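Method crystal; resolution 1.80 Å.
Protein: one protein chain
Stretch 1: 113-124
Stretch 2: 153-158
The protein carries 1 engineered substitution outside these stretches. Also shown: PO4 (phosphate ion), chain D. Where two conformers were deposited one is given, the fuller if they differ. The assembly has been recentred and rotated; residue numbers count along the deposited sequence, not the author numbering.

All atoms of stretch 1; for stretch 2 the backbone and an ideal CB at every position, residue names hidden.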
# COMPACT_ATOMS: atom_id res chain seq x y z
N ARG A 113 -17.39 -13.31 -5.83
CA ARG A 113 -17.81 -12.83 -7.15
C ARG A 113 -18.68 -11.58 -7.04
O ARG A 113 -19.39 -11.38 -6.06
CB ARG A 113 -18.49 -13.94 -7.92
CG ARG A 113 -17.58 -15.12 -8.15
CD ARG A 113 -18.29 -16.33 -8.69
NE ARG A 113 -18.64 -16.19 -10.11
CZ ARG A 113 -19.85 -16.36 -10.62
NH1 ARG A 113 -20.90 -16.68 -9.86
NH2 ARG A 113 -20.04 -16.22 -11.93
N GLN A 114 -18.55 -10.69 -8.02
CA GLN A 114 -19.23 -9.41 -7.98
C GLN A 114 -19.76 -9.10 -9.37
O GLN A 114 -19.18 -9.50 -10.38
CB GLN A 114 -18.31 -8.26 -7.55
CG GLN A 114 -17.90 -8.27 -6.08
CD GLN A 114 -16.79 -7.30 -5.78
OE1 GLN A 114 -15.68 -7.40 -6.34
NE2 GLN A 114 -17.06 -6.36 -4.89
N GLN A 115 -20.84 -8.32 -9.39
CA GLN A 115 -21.43 -7.90 -10.65
C GLN A 115 -20.44 -7.02 -11.45
O GLN A 115 -19.96 -5.98 -10.97
CB GLN A 115 -22.74 -7.15 -10.43
CG GLN A 115 -23.43 -6.87 -11.77
CD GLN A 115 -24.65 -5.97 -11.67
OE1 GLN A 115 -25.65 -6.21 -12.36
NE2 GLN A 115 -24.57 -4.91 -10.87
N ASP A 116 -20.18 -7.45 -12.68
CA ASP A 116 -19.32 -6.68 -13.58
C ASP A 116 -20.07 -5.62 -14.38
O ASP A 116 -21.28 -5.42 -14.20
CB ASP A 116 -18.46 -7.61 -14.45
CG ASP A 116 -19.19 -8.23 -15.64
OD1 ASP A 116 -20.34 -7.83 -15.99
OD2 ASP A 116 -18.56 -9.13 -16.23
N LEU A 117 -19.34 -4.91 -15.23
CA LEU A 117 -19.91 -3.76 -15.94
C LEU A 117 -21.06 -4.17 -16.88
O LEU A 117 -21.90 -3.34 -17.18
CB LEU A 117 -18.84 -3.04 -16.74
CG LEU A 117 -17.84 -2.23 -15.93
CD1 LEU A 117 -16.66 -1.84 -16.83
CD2 LEU A 117 -18.51 -1.02 -15.39
N SER A 118 -21.04 -5.43 -17.32
CA SER A 118 -22.07 -5.94 -18.23
C SER A 118 -23.26 -6.53 -17.47
O SER A 118 -24.23 -6.99 -18.09
CB SER A 118 -21.46 -6.98 -19.16
OG SER A 118 -20.42 -6.39 -19.93
N GLY A 119 -23.20 -6.50 -16.14
CA GLY A 119 -24.23 -7.06 -15.28
C GLY A 119 -24.07 -8.54 -14.97
O GLY A 119 -24.92 -9.14 -14.29
N ASP A 120 -22.99 -9.14 -15.45
CA ASP A 120 -22.72 -10.55 -15.17
C ASP A 120 -21.88 -10.71 -13.92
O ASP A 120 -21.11 -9.83 -13.52
CB ASP A 120 -22.02 -11.21 -16.35
CG ASP A 120 -22.89 -11.27 -17.59
OD1 ASP A 120 -24.11 -11.52 -17.45
OD2 ASP A 120 -22.36 -11.07 -18.70
N MET A 121 -22.01 -11.87 -13.30
CA MET A 121 -21.24 -12.17 -12.11
C MET A 121 -19.87 -12.70 -12.52
O MET A 121 -19.75 -13.64 -13.31
CB MET A 121 -22.02 -13.16 -11.25
CG MET A 121 -23.34 -12.55 -10.74
SD MET A 121 -23.06 -11.17 -9.62
CE MET A 121 -21.87 -12.02 -8.58
N SER A 122 -18.83 -12.06 -12.02
CA SER A 122 -17.47 -12.43 -12.41
C SER A 122 -16.57 -12.19 -11.20
O SER A 122 -17.07 -12.07 -10.08
CB SER A 122 -17.05 -11.62 -13.63
OG SER A 122 -15.72 -11.93 -14.04
N ARG A 123 -15.27 -12.08 -11.44
CA ARG A 123 -14.30 -11.89 -10.36
C ARG A 123 -13.41 -10.70 -10.70
O ARG A 123 -12.78 -10.67 -11.75
CB ARG A 123 -13.48 -13.17 -10.24
CG ARG A 123 -13.22 -13.61 -8.86
CD ARG A 123 -12.39 -14.89 -8.86
NE ARG A 123 -13.23 -16.08 -8.93
CZ ARG A 123 -13.92 -16.59 -7.91
NH1 ARG A 123 -13.91 -16.02 -6.72
NH2 ARG A 123 -14.64 -17.69 -8.10
N ASP A 124 -13.35 -9.75 -9.79
CA ASP A 124 -12.68 -8.50 -10.02
C ASP A 124 -11.23 -8.66 -9.55
O ASP A 124 -10.82 -8.12 -8.53
CB ASP A 124 -13.37 -7.35 -9.32
CG ASP A 124 -12.60 -6.06 -9.44
OD1 ASP A 124 -12.04 -5.79 -10.52
OD2 ASP A 124 -12.56 -5.31 -8.45
N UNK A 153 -8.22 -7.30 -14.58
CA UNK A 153 -8.14 -8.47 -15.44
C UNK A 153 -9.47 -8.66 -16.21
O UNK A 153 -9.47 -9.05 -17.38
CB UNK A 153 -7.81 -9.71 -14.61
N UNK A 154 -10.58 -8.38 -15.54
CA UNK A 154 -11.92 -8.70 -16.08
C UNK A 154 -12.72 -7.42 -16.34
O UNK A 154 -12.17 -6.32 -16.32
CB UNK A 154 -12.69 -9.61 -15.11
N UNK A 155 -14.03 -7.54 -16.58
CA UNK A 155 -14.81 -6.39 -17.06
C UNK A 155 -15.31 -5.50 -15.94
O UNK A 155 -16.50 -5.42 -15.66
CB UNK A 155 -16.00 -6.88 -17.88
N UNK A 156 -14.36 -4.83 -15.28
CA UNK A 156 -14.63 -3.91 -14.20
C UNK A 156 -13.88 -2.62 -14.43
O UNK A 156 -13.04 -2.53 -15.31
CB UNK A 156 -14.25 -4.52 -12.85
N UNK A 157 -14.18 -1.62 -13.62
CA UNK A 157 -13.49 -0.35 -13.74
C UNK A 157 -13.20 0.25 -12.38
O UNK A 157 -13.87 -0.06 -11.41
CB UNK A 157 -14.31 0.63 -14.58
N UNK A 158 -12.20 1.13 -12.35
CA UNK A 158 -11.95 1.97 -11.20
C UNK A 158 -12.85 3.21 -11.28
O UNK A 158 -13.50 3.48 -12.30
CB UNK A 158 -10.47 2.36 -11.13
P PO4 D . -15.05 -16.29 -12.47
O1 PO4 D . -15.28 -17.55 -13.28
O2 PO4 D . -13.95 -16.60 -11.48
O3 PO4 D . -14.61 -15.16 -13.38
O4 PO4 D . -16.33 -15.91 -11.77

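Position 153 gives little to reason from. Its CA-to-CB bond points sideways, no atom of stretch 1 lies within 5.5 Å of the ideal CB, and many side chains would serve. The residue is Gln 153, extended and making no contact here.

At position 154 the CB points toward stretch 1, and the ideal CB lies 3.5 Å from Arg 123 O, a carbonyl that accepts no bond from within its own stretch. A short side chain with a donor would suit: asparagine, serine or threonine. The residue is Asn 154, whose ND2 donates to Arg 123 O at 2.6 Å, nearly straight at 174°. Its backbone N also reaches stretch 1, through water 3, which donates to Asp 124 OD1.

The backbone at position 155 acts first: its O accepts from Leu 117 N at 2.9 Å, so the main chain is tied to the turn that runs from Asp 116 to Gly 119. The ideal CB points toward that turn, 3.8 Å from Asp 116 OD2 and 4.9 Å from Ser 118 OG. The carboxylate might favour a donor, whereas the serine hydroxyl could pair with either a donor or an acceptor. The residue is Asp 155, and Ser 118 OG donates to its OD2 at 2.7 Å. The price is a like-charge approach, Asp 116 OD2 to Asp 155 OD2 at 4.2 Å; water 2, to one side of the pair, bridges them, donating to Asp 155 OD2 and weakly to Asp 116 OD2.

Position 156 has its CB sideways, 3.5 Å from Asp 124 OD1. Beyond it a slot opens between the CB atoms of Asp 116 and Asp 124, leading to Gln 114 O. A flat ring fits such a slot, and a polar tip could use the carbonyl; phenylalanine would supply the ring alone. The residue is Tyr 156. Asp 124 CB sits over one face, 3.5 Å from the ring centroid, and Asp 116 CB over the opposite face at 3.8 Å, both CH-pi contacts. Its OH donates to Gln 114 O at 2.6 Å, bracing the strand pair where Ser 122 N also donates to that oxygen.

At position 157 the sideways CB lies 4.1 Å from Leu 117 CD1, so aliphatic length is useful, with room for a polar end. Arg 157 lays its CD 3.9 Å from Leu 117 CD2, while its NH2 donates to the carbonyl of 158.

Position 158 points away, leaving its choice open; Tyr 158 makes no contact with stretch 1.

Stretch 2 (153-158) QNDYRY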
# COMPACT_ATOMS: atom_id res chain seq x y z
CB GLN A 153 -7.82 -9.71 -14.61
CG GLN A 153 -7.80 -11.01 -15.37
CD GLN A 153 -7.28 -12.15 -14.52
OE1 GLN A 153 -7.75 -12.38 -13.40
NE2 GLN A 153 -6.28 -12.86 -15.04
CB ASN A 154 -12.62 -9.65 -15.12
CG ASN A 154 -12.01 -11.02 -15.12
OD1 ASN A 154 -11.62 -11.53 -16.17
ND2 ASN A 154 -11.90 -11.65 -13.94
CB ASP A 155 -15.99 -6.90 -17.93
CG ASP A 155 -16.77 -5.78 -18.58
OD1 ASP A 155 -16.23 -4.65 -18.69
OD2 ASP A 155 -17.94 -6.05 -18.98
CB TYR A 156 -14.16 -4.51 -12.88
CG TYR A 156 -14.88 -5.76 -12.48
CD1 TYR A 156 -16.05 -5.71 -11.73
CD2 TYR A 156 -14.39 -6.99 -12.82
CE1 TYR A 156 -16.72 -6.87 -11.37
CE2 TYR A 156 -15.02 -8.14 -12.45
CZ TYR A 156 -16.20 -8.07 -11.73
OH TYR A 156 -16.81 -9.23 -11.35
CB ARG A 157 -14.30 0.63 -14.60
CG ARG A 157 -15.58 1.11 -13.94
CD ARG A 157 -16.30 2.13 -14.84
NE ARG A 157 -17.49 2.70 -14.22
CZ ARG A 157 -17.51 3.66 -13.29
NH1 ARG A 157 -18.67 4.11 -12.83
NH2 ARG A 157 -16.38 4.17 -12.81
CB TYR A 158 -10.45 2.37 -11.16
CG TYR A 158 -9.59 1.15 -10.90
CD1 TYR A 158 -8.87 0.55 -11.94
CD2 TYR A 158 -9.55 0.56 -9.65
CE1 TYR A 158 -8.10 -0.59 -11.72
CE2 TYR A 158 -8.79 -0.59 -9.42
CZ TYR A 158 -8.07 -1.17 -10.46
OH TYR A 158 -7.27 -2.30 -10.27
O HOH W 1 -15.79 -9.81 -16.10
O HOH W 2 -18.37 -8.52 -19.53
O HOH W 3 -10.95 -7.21 -12.72
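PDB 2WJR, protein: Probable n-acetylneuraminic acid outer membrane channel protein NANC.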